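Local coordinates for protein TlmII (Streptoalloteichus hindustanus, PDB 4HVM) that takes part in tallysomycin biosynthesis as a condensation-domain protein of nonribosomal peptide assembly and may bind a phosphopantetheine arm, at residues G40-G45 against S385-R390; D50-A55 against G155-A160; R123-R128 against G137-Q142. One frame throughout, in Å; residues are numbered along the deposited sequence.

Contact 1: residues G40-G45 against S385-R390; sequences GLLGSG and SIELFR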
loop_
_atom_site.group_PDB
_atom_site.type_symbol
_atom_site.label_atom_id
_atom_site.label_comp_id
_atom_site.label_asym_id
_atom_site.label_seq_id
_atom_site.Cartn_x
_atom_site.Cartn_y
_atom_site.Cartn_z
ATOM N N GLY A 40 -7.889 10.352 -1.867
ATOM C CA GLY A 40 -9.024 11.197 -2.190
ATOM C C GLY A 40 -9.271 11.393 -3.673
ATOM O O GLY A 40 -8.351 11.309 -4.484
ATOM N N LEU A 41 -10.528 11.649 -4.023
ATOM C CA LEU A 41 -10.905 11.977 -5.392
ATOM C C LEU A 41 -11.379 13.424 -5.458
ATOM O O LEU A 41 -12.191 13.857 -4.641
ATOM C CB LEU A 41 -12.013 11.045 -5.893
ATOM C CG LEU A 41 -11.647 9.575 -6.106
ATOM C CD1 LEU A 41 -12.852 8.793 -6.595
ATOM C CD2 LEU A 41 -10.483 9.431 -7.079
ATOM N N LEU A 42 -10.867 14.171 -6.430
ATOM C CA LEU A 42 -11.258 15.564 -6.600
ATOM C C LEU A 42 -12.381 15.701 -7.621
ATOM O O LEU A 42 -12.228 15.315 -8.779
ATOM C CB LEU A 42 -10.056 16.407 -7.027
ATOM C CG LEU A 42 -10.345 17.839 -7.477
ATOM C CD1 LEU A 42 -11.017 18.634 -6.372
ATOM C CD2 LEU A 42 -9.061 18.517 -7.917
ATOM N N GLY A 43 -13.510 16.250 -7.186
ATOM C CA GLY A 43 -14.627 16.502 -8.078
ATOM C C GLY A 43 -14.694 17.966 -8.464
ATOM O O GLY A 43 -14.493 18.849 -7.627
ATOM N N SER A 44 -14.975 18.231 -9.734
ATOM C CA SER A 44 -15.030 19.602 -10.221
ATOM C C SER A 44 -16.236 19.832 -11.124
ATOM O O SER A 44 -16.429 19.123 -12.109
ATOM C CB SER A 44 -13.742 19.954 -10.965
ATOM O OG SER A 44 -13.684 21.344 -11.247
ATOM N N GLY A 45 -17.038 20.836 -10.786
ATOM C CA GLY A 45 -18.245 21.143 -11.534
ATOM C C GLY A 45 -19.366 21.515 -10.586
ATOM O O GLY A 45 -19.114 21.831 -9.424
ATOM N N SER A 385 -16.208 16.522 -13.548
ATOM C CA SER A 385 -14.878 15.944 -13.709
ATOM C C SER A 385 -14.408 15.282 -12.418
ATOM O O SER A 385 -14.574 15.836 -11.332
ATOM C CB SER A 385 -13.878 17.018 -14.135
ATOM O OG SER A 385 -12.570 16.486 -14.209
ATOM N N ILE A 386 -13.824 14.094 -12.539
ATOM C CA ILE A 386 -13.303 13.375 -11.381
ATOM C C ILE A 386 -11.879 12.883 -11.626
ATOM O O ILE A 386 -11.623 12.143 -12.576
ATOM C CB ILE A 386 -14.195 12.177 -11.008
ATOM C CG1 ILE A 386 -15.586 12.653 -10.583
ATOM C CG2 ILE A 386 -13.553 11.365 -9.896
ATOM C CD1 ILE A 386 -16.522 11.519 -10.217
ATOM N N GLU A 387 -10.957 13.306 -10.767
ATOM C CA GLU A 387 -9.557 12.911 -10.876
ATOM C C GLU A 387 -8.994 12.583 -9.502
ATOM O O GLU A 387 -9.592 12.922 -8.481
ATOM C CB GLU A 387 -8.733 14.030 -11.516
ATOM C CG GLU A 387 -8.708 15.323 -10.703
ATOM C CD GLU A 387 -8.027 16.468 -11.431
ATOM O OE1 GLU A 387 -7.597 17.431 -10.760
ATOM O OE2 GLU A 387 -7.933 16.411 -12.675
ATOM N N LEU A 388 -7.847 11.913 -9.480
ATOM C CA LEU A 388 -7.163 11.617 -8.228
ATOM C C LEU A 388 -6.696 12.918 -7.590
ATOM O O LEU A 388 -6.317 13.857 -8.290
ATOM C CB LEU A 388 -5.975 10.683 -8.467
ATOM C CG LEU A 388 -6.224 9.172 -8.385
ATOM C CD1 LEU A 388 -7.295 8.720 -9.365
ATOM C CD2 LEU A 388 -4.927 8.413 -8.617
ATOM N N PHE A 389 -6.731 12.975 -6.264
ATOM C CA PHE A 389 -6.375 14.199 -5.555
ATOM C C PHE A 389 -5.048 14.090 -4.812
ATOM O O PHE A 389 -4.965 13.439 -3.770
ATOM C CB PHE A 389 -7.488 14.619 -4.590
ATOM C CG PHE A 389 -7.136 15.816 -3.757
ATOM C CD1 PHE A 389 -6.978 17.060 -4.346
ATOM C CD2 PHE A 389 -6.952 15.700 -2.391
ATOM C CE1 PHE A 389 -6.644 18.166 -3.588
ATOM C CE2 PHE A 389 -6.620 16.803 -1.628
ATOM C CZ PHE A 389 -6.466 18.037 -2.226
ATOM N N ARG A 390 -4.020 14.734 -5.364
ATOM C CA ARG A 390 -2.712 14.855 -4.719
ATOM C C ARG A 390 -2.202 13.538 -4.144
ATOM O O ARG A 390 -1.694 13.502 -3.025
ATOM C CB ARG A 390 -2.754 15.920 -3.616
ATOM C CG ARG A 390 -3.062 17.331 -4.101
ATOM C CD ARG A 390 -1.836 18.010 -4.699
ATOM N NE ARG A 390 -2.121 19.384 -5.103
ATOM C CZ ARG A 390 -2.010 20.440 -4.302
ATOM N NH1 ARG A 390 -1.617 20.284 -3.044
ATOM N NH2 ARG A 390 -2.293 21.653 -4.757
HETATM O O HOH W 1 -5.548 10.438 -3.633
#
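L42 and F389 make up the apolar centre, CB of L42 lying 4.0 Å from CB of F389. L42 carries CG anti to its backbone N (chi1 170°), and its CB comes obliquely to the phenyl ring of F389 near CD1; Q99 and C102 of helix 98-110 receive these two side chains. The other face of the sheet belongs to L41, whose methyls divide their partners. CD2 of L41 lies 4.0 Å from CD1 of L388, the two side chains crossing obliquely, while CD1 of L41 meets CG2 of I386 at 4.2 Å. Strand 385-388 is added antiparallel to strand 36-44 as an outermost strand of a mixed sheet, far along the chain from its neighbour, an arrangement consistent with the condensation-domain fold, in which the second lobe lends a strand to the sheet of the first. Paired backbone bonds fix the register. L42 N reaches E387 O at 2.7 Å, nearly along the C=O axis, and E387 N returns to L42 O at 3.1 Å within the carbonyl plane. S44 and S385 exchange a second such pair, and F389 N meets G40 O from above the carbonyl plane. Toward solvent, E387 holds CG in the crowded position (chi1 63°) and lies alongside L42, its OE1 3.4 Å from CD2 of L42. S44 OG turns to D133 on strand 133-141 for its hydrogen bond.

Contact 2: residues D50-A55 against G155-A160; sequences DRLAAA and GAVWQA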
loop_
_atom_site.group_PDB
_atom_site.type_symbol
_atom_site.label_atom_id
_atom_site.label_comp_id
_atom_site.label_asym_id
_atom_site.label_seq_id
_atom_site.Cartn_x
_atom_site.Cartn_y
_atom_site.Cartn_z
ATOM N N ASP A 50 -25.175 18.019 -0.310
ATOM C CA ASP A 50 -26.120 17.189 0.425
ATOM C C ASP A 50 -26.374 15.875 -0.301
ATOM O O ASP A 50 -26.537 14.830 0.329
ATOM C CB ASP A 50 -27.434 17.943 0.639
ATOM C CG ASP A 50 -27.263 19.171 1.516
ATOM O OD1 ASP A 50 -26.589 19.062 2.565
ATOM O OD2 ASP A 50 -27.794 20.244 1.152
ATOM N N ARG A 51 -26.401 15.937 -1.628
ATOM C CA ARG A 51 -26.599 14.747 -2.442
ATOM C C ARG A 51 -25.381 13.840 -2.339
ATOM O O ARG A 51 -25.508 12.618 -2.271
ATOM C CB ARG A 51 -26.851 15.124 -3.903
ATOM C CG ARG A 51 -27.100 13.934 -4.814
ATOM C CD ARG A 51 -28.368 13.196 -4.417
ATOM N NE ARG A 51 -28.447 11.865 -5.016
ATOM C CZ ARG A 51 -28.048 10.749 -4.412
ATOM N NH1 ARG A 51 -27.541 10.796 -3.185
ATOM N NH2 ARG A 51 -28.159 9.581 -5.032
ATOM N N LEU A 52 -24.199 14.447 -2.327
ATOM C CA LEU A 52 -22.957 13.700 -2.202
ATOM C C LEU A 52 -22.815 13.113 -0.803
ATOM O O LEU A 52 -22.335 11.990 -0.638
ATOM C CB LEU A 52 -21.761 14.596 -2.524
ATOM C CG LEU A 52 -20.377 13.941 -2.491
ATOM C CD1 LEU A 52 -20.290 12.772 -3.465
ATOM C CD2 LEU A 52 -19.306 14.974 -2.791
ATOM N N ALA A 53 -23.237 13.879 0.200
ATOM C CA ALA A 53 -23.206 13.426 1.585
ATOM C C ALA A 53 -24.140 12.239 1.784
ATOM O O ALA A 53 -23.815 11.299 2.509
ATOM C CB ALA A 53 -23.591 14.561 2.522
ATOM N N ALA A 54 -25.297 12.287 1.131
ATOM C CA ALA A 54 -26.253 11.193 1.196
ATOM C C ALA A 54 -25.691 9.957 0.509
ATOM O O ALA A 54 -25.940 8.828 0.935
ATOM C CB ALA A 54 -27.564 11.603 0.553
ATOM N N ALA A 55 -24.926 10.179 -0.555
ATOM C CA ALA A 55 -24.320 9.084 -1.299
ATOM C C ALA A 55 -23.287 8.362 -0.443
ATOM O O ALA A 55 -23.164 7.139 -0.501
ATOM C CB ALA A 55 -23.684 9.599 -2.579
ATOM N N GLY A 155 -14.834 5.475 -5.342
ATOM C CA GLY A 155 -15.531 5.371 -6.610
ATOM C C GLY A 155 -16.993 5.026 -6.410
ATOM O O GLY A 155 -17.863 5.528 -7.123
ATOM N N ALA A 156 -17.262 4.171 -5.429
ATOM C CA ALA A 156 -18.624 3.740 -5.132
ATOM C C ALA A 156 -19.503 4.897 -4.655
ATOM O O ALA A 156 -20.706 4.923 -4.924
ATOM C CB ALA A 156 -18.614 2.624 -4.098
ATOM N N VAL A 157 -18.900 5.848 -3.949
ATOM C CA VAL A 157 -19.628 7.015 -3.463
ATOM C C VAL A 157 -20.082 7.891 -4.626
ATOM O O VAL A 157 -21.222 8.351 -4.661
ATOM C CB VAL A 157 -18.783 7.847 -2.480
ATOM C CG1 VAL A 157 -19.539 9.095 -2.055
ATOM C CG2 VAL A 157 -18.406 7.009 -1.266
ATOM N N TRP A 158 -19.188 8.110 -5.582
ATOM C CA TRP A 158 -19.533 8.886 -6.767
ATOM C C TRP A 158 -20.542 8.152 -7.647
ATOM O O TRP A 158 -21.351 8.778 -8.332
ATOM C CB TRP A 158 -18.280 9.242 -7.566
ATOM C CG TRP A 158 -17.517 10.399 -6.986
ATOM C CD1 TRP A 158 -16.294 10.359 -6.382
ATOM C CD2 TRP A 158 -17.937 11.769 -6.950
ATOM N NE1 TRP A 158 -15.923 11.622 -5.977
ATOM C CE2 TRP A 158 -16.917 12.505 -6.315
ATOM C CE3 TRP A 158 -19.076 12.444 -7.397
ATOM C CZ2 TRP A 158 -17.003 13.884 -6.116
ATOM C CZ3 TRP A 158 -19.161 13.812 -7.199
ATOM C CH2 TRP A 158 -18.131 14.517 -6.564
ATOM N N GLN A 159 -20.485 6.824 -7.629
ATOM C CA GLN A 159 -21.466 6.019 -8.346
ATOM C C GLN A 159 -22.859 6.215 -7.755
ATOM O O GLN A 159 -23.843 6.323 -8.487
ATOM C CB GLN A 159 -21.090 4.535 -8.311
ATOM C CG GLN A 159 -20.030 4.124 -9.325
ATOM C CD GLN A 159 -19.841 2.616 -9.397
ATOM O OE1 GLN A 159 -20.355 1.871 -8.560
ATOM N NE2 GLN A 159 -19.104 2.159 -10.405
ATOM N N ALA A 160 -22.930 6.260 -6.429
ATOM C CA ALA A 160 -24.194 6.456 -5.732
ATOM C C ALA A 160 -24.745 7.850 -5.995
ATOM O O ALA A 160 -25.959 8.050 -6.025
ATOM C CB ALA A 160 -24.016 6.227 -4.238
#
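One hydrogen bond holds the backbone N of A55, donated to R51 O at 3.0 Å one turn earlier, and A160 N is held in the same way by A156 O in the facing helix. Such bonds stay within each helix; none passes between the two. R51 does reach across, its side chain leaving anti to the backbone N and bending at chi2 (64°), but NH2 of R51 meets A160 O at 2.9 Å with an angle too poor for a hydrogen bond. The joint rests mainly on apolar packing. Where the backbones come nearest, the CB of A55 and the CB of A160 stand 3.8 Å apart, and A55 CB also lies 3.5 Å from V157 O. Small side chains at this crossing allow the short axes to approach to 8.6 Å at 124°. Beside it, L52, with CG anti to its backbone N, lays CD1 over one face of the W158 indole, 4.0 Å from the centroid of the six-membered ring and 9° off the normal, a CH-pi contact. The same CD1 of L52 touches CG1 of V157 at 4.0 Å, the two side chains crossing at about a right angle. An alanine in place of W158 would remove the indole and with it this face, and would probably loosen the seat of L52 and the packing toward Y161, which meets the ring edge-to-face. L136 and L126 on strands below receive parts of the same cluster, an arrangement characteristic of an alpha/beta fold, in which helices 49-62 and 147-161 pack together on one face of the mixed sheet of the condensation domain.

Contact 3: residues R123-R128 against G137-Q142; sequences RLHLVR and GVVAHQ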
loop_
_atom_site.group_PDB
_atom_site.type_symbol
_atom_site.label_atom_id
_atom_site.label_comp_id
_atom_site.label_asym_id
_atom_site.label_seq_id
_atom_site.Cartn_x
_atom_site.Cartn_y
_atom_site.Cartn_z
ATOM N N ARG A 123 -13.205 6.648 7.733
ATOM C CA ARG A 123 -13.819 7.972 7.731
ATOM C C ARG A 123 -13.864 8.561 6.323
ATOM O O ARG A 123 -12.850 8.611 5.631
ATOM C CB ARG A 123 -13.056 8.910 8.671
ATOM C CG ARG A 123 -13.134 8.500 10.132
ATOM C CD ARG A 123 -12.093 9.209 10.982
ATOM N NE ARG A 123 -11.337 8.252 11.784
ATOM C CZ ARG A 123 -10.012 8.221 11.860
ATOM N NH1 ARG A 123 -9.283 9.105 11.191
ATOM N NH2 ARG A 123 -9.414 7.307 12.613
ATOM N N LEU A 124 -15.044 9.000 5.902
ATOM C CA LEU A 124 -15.191 9.656 4.611
ATOM C C LEU A 124 -15.225 11.161 4.819
ATOM O O LEU A 124 -16.018 11.661 5.616
ATOM C CB LEU A 124 -16.455 9.183 3.891
ATOM C CG LEU A 124 -16.495 7.712 3.495
ATOM C CD1 LEU A 124 -17.748 7.396 2.696
ATOM C CD2 LEU A 124 -15.245 7.344 2.708
ATOM N N HIS A 125 -14.355 11.878 4.116
ATOM C CA HIS A 125 -14.314 13.333 4.209
ATOM C C HIS A 125 -14.921 13.986 2.968
ATOM O O HIS A 125 -14.576 13.634 1.841
ATOM C CB HIS A 125 -12.877 13.822 4.420
ATOM C CG HIS A 125 -12.300 13.454 5.753
ATOM N ND1 HIS A 125 -12.237 14.340 6.807
ATOM C CD2 HIS A 125 -11.759 12.297 6.203
ATOM C CE1 HIS A 125 -11.684 13.744 7.850
ATOM N NE2 HIS A 125 -11.385 12.504 7.509
ATOM N N LEU A 126 -15.835 14.927 3.184
ATOM C CA LEU A 126 -16.408 15.716 2.100
ATOM C C LEU A 126 -15.908 17.151 2.250
ATOM O O LEU A 126 -16.475 17.940 3.003
ATOM C CB LEU A 126 -17.938 15.659 2.145
ATOM C CG LEU A 126 -18.722 16.017 0.879
ATOM C CD1 LEU A 126 -20.090 15.362 0.918
ATOM C CD2 LEU A 126 -18.865 17.523 0.713
ATOM N N VAL A 127 -14.835 17.479 1.538
ATOM C CA VAL A 127 -14.183 18.773 1.698
ATOM C C VAL A 127 -14.419 19.657 0.480
ATOM O O VAL A 127 -14.014 19.312 -0.630
ATOM C CB VAL A 127 -12.665 18.612 1.904
ATOM C CG1 VAL A 127 -12.054 19.912 2.387
ATOM C CG2 VAL A 127 -12.369 17.490 2.890
ATOM N N ARG A 128 -15.077 20.794 0.687
ATOM C CA ARG A 128 -15.305 21.744 -0.397
ATOM C C ARG A 128 -14.193 22.790 -0.437
ATOM O O ARG A 128 -13.915 23.449 0.564
ATOM C CB ARG A 128 -16.673 22.420 -0.266
ATOM C CG ARG A 128 -16.913 23.506 -1.306
ATOM C CD ARG A 128 -18.375 23.915 -1.389
ATOM N NE ARG A 128 -19.200 22.899 -2.038
ATOM C CZ ARG A 128 -19.384 22.812 -3.352
ATOM N NH1 ARG A 128 -18.794 23.674 -4.169
ATOM N NH2 ARG A 128 -20.156 21.854 -3.852
ATOM N N GLY A 137 -12.536 12.399 0.343
ATOM C CA GLY A 137 -11.388 11.671 0.846
ATOM C C GLY A 137 -11.762 10.533 1.772
ATOM O O GLY A 137 -12.820 10.552 2.399
ATOM N N VAL A 138 -10.889 9.536 1.854
ATOM C CA VAL A 138 -11.088 8.424 2.773
ATOM C C VAL A 138 -9.864 8.245 3.666
ATOM O O VAL A 138 -8.724 8.268 3.200
ATOM C CB VAL A 138 -11.412 7.102 2.027
ATOM C CG1 VAL A 138 -10.314 6.748 1.031
ATOM C CG2 VAL A 138 -11.629 5.967 3.012
ATOM N N VAL A 139 -10.112 8.093 4.961
ATOM C CA VAL A 139 -9.053 7.810 5.920
ATOM C C VAL A 139 -9.368 6.484 6.596
ATOM O O VAL A 139 -10.296 6.399 7.399
ATOM C CB VAL A 139 -8.950 8.914 6.978
ATOM C CG1 VAL A 139 -7.846 8.594 7.970
ATOM C CG2 VAL A 139 -8.704 10.258 6.313
ATOM N N ALA A 140 -8.601 5.448 6.275
ATOM C CA ALA A 140 -8.990 4.102 6.680
ATOM C C ALA A 140 -7.888 3.259 7.308
ATOM O O ALA A 140 -6.716 3.365 6.951
ATOM C CB ALA A 140 -9.600 3.362 5.499
ATOM N N HIS A 141 -8.297 2.411 8.245
ATOM C CA HIS A 141 -7.419 1.422 8.853
ATOM C C HIS A 141 -7.075 0.373 7.799
ATOM O O HIS A 141 -7.949 -0.071 7.052
ATOM C CB HIS A 141 -8.142 0.771 10.032
ATOM C CG HIS A 141 -7.240 0.046 10.979
ATOM N ND1 HIS A 141 -6.643 -1.156 10.666
ATOM C CD2 HIS A 141 -6.850 0.344 12.240
ATOM C CE1 HIS A 141 -5.919 -1.564 11.692
ATOM N NE2 HIS A 141 -6.026 -0.671 12.660
ATOM N N GLN A 142 -5.808 -0.021 7.739
ATOM C CA GLN A 142 -5.335 -0.921 6.688
ATOM C C GLN A 142 -5.867 -2.349 6.825
ATOM O O GLN A 142 -5.754 -3.147 5.896
ATOM C CB GLN A 142 -3.805 -0.943 6.639
ATOM C CG GLN A 142 -3.159 -1.571 7.862
ATOM C CD GLN A 142 -1.716 -1.964 7.621
ATOM O OE1 GLN A 142 -0.808 -1.141 7.741
ATOM N NE2 GLN A 142 -1.498 -3.230 7.280
#
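Strands 122-128 and 133-141 form a beta hairpin, their short segments running antiparallel at 155° with axes 4.6 Å apart. Two hydrogen-bonded pairs, R123 with V139 and H125 with G137, enclose the non-hydrogen-bonded pair of L124 with V138. R123 N points almost straight at V139 O (2.9 Å, 179°), though it stands above the carbonyl plane; G137 N approaches H125 O at 2.8 Å on a lone pair. L124 and V138 lie side by side on one face, CD2 of L124 3.9 Å from CG2 of V138. On the other, V139 spreads its methyls between two polar side chains: CG2 lies 3.7 Å from CD2 of H125, and CG1 lies 3.6 Å from NH1 of R123. Further along, the strand ends at H141, and Q142 follows in the loop, where the family's HHxxxDG motif would be expected; glutamine thus appears to replace the usual catalytic histidine. Both R123 and H125 set CG anti to the carbonyl carbon and turn to D109 of helix 98-110, outside the hairpin. OD2 of D109 takes a salt bridge from R123 NH1 and a hydrogen bond from H125 NE2, so the carboxylate is probably charged and likely to favour a proton on NE2.

From the N terminus, strand 36-44 supplies the first half of contact 1 and leads directly into helix 49-62, the first half of contact 2. The hairpin then closes the shortest loop, contact 3, and its second strand runs on into helix 147-161, which completes contact 2. Contact 1 closes last, when the chain returns from the other lobe at 385-390, so the three loops nest without crossing. Strands 36-44 and 133-141 are neighbours in one sheet and join contacts 1 and 3 through it. The helix pair of contact 2 packs on both: W158 meets L41 and I386, while L52 and A53 meet L126.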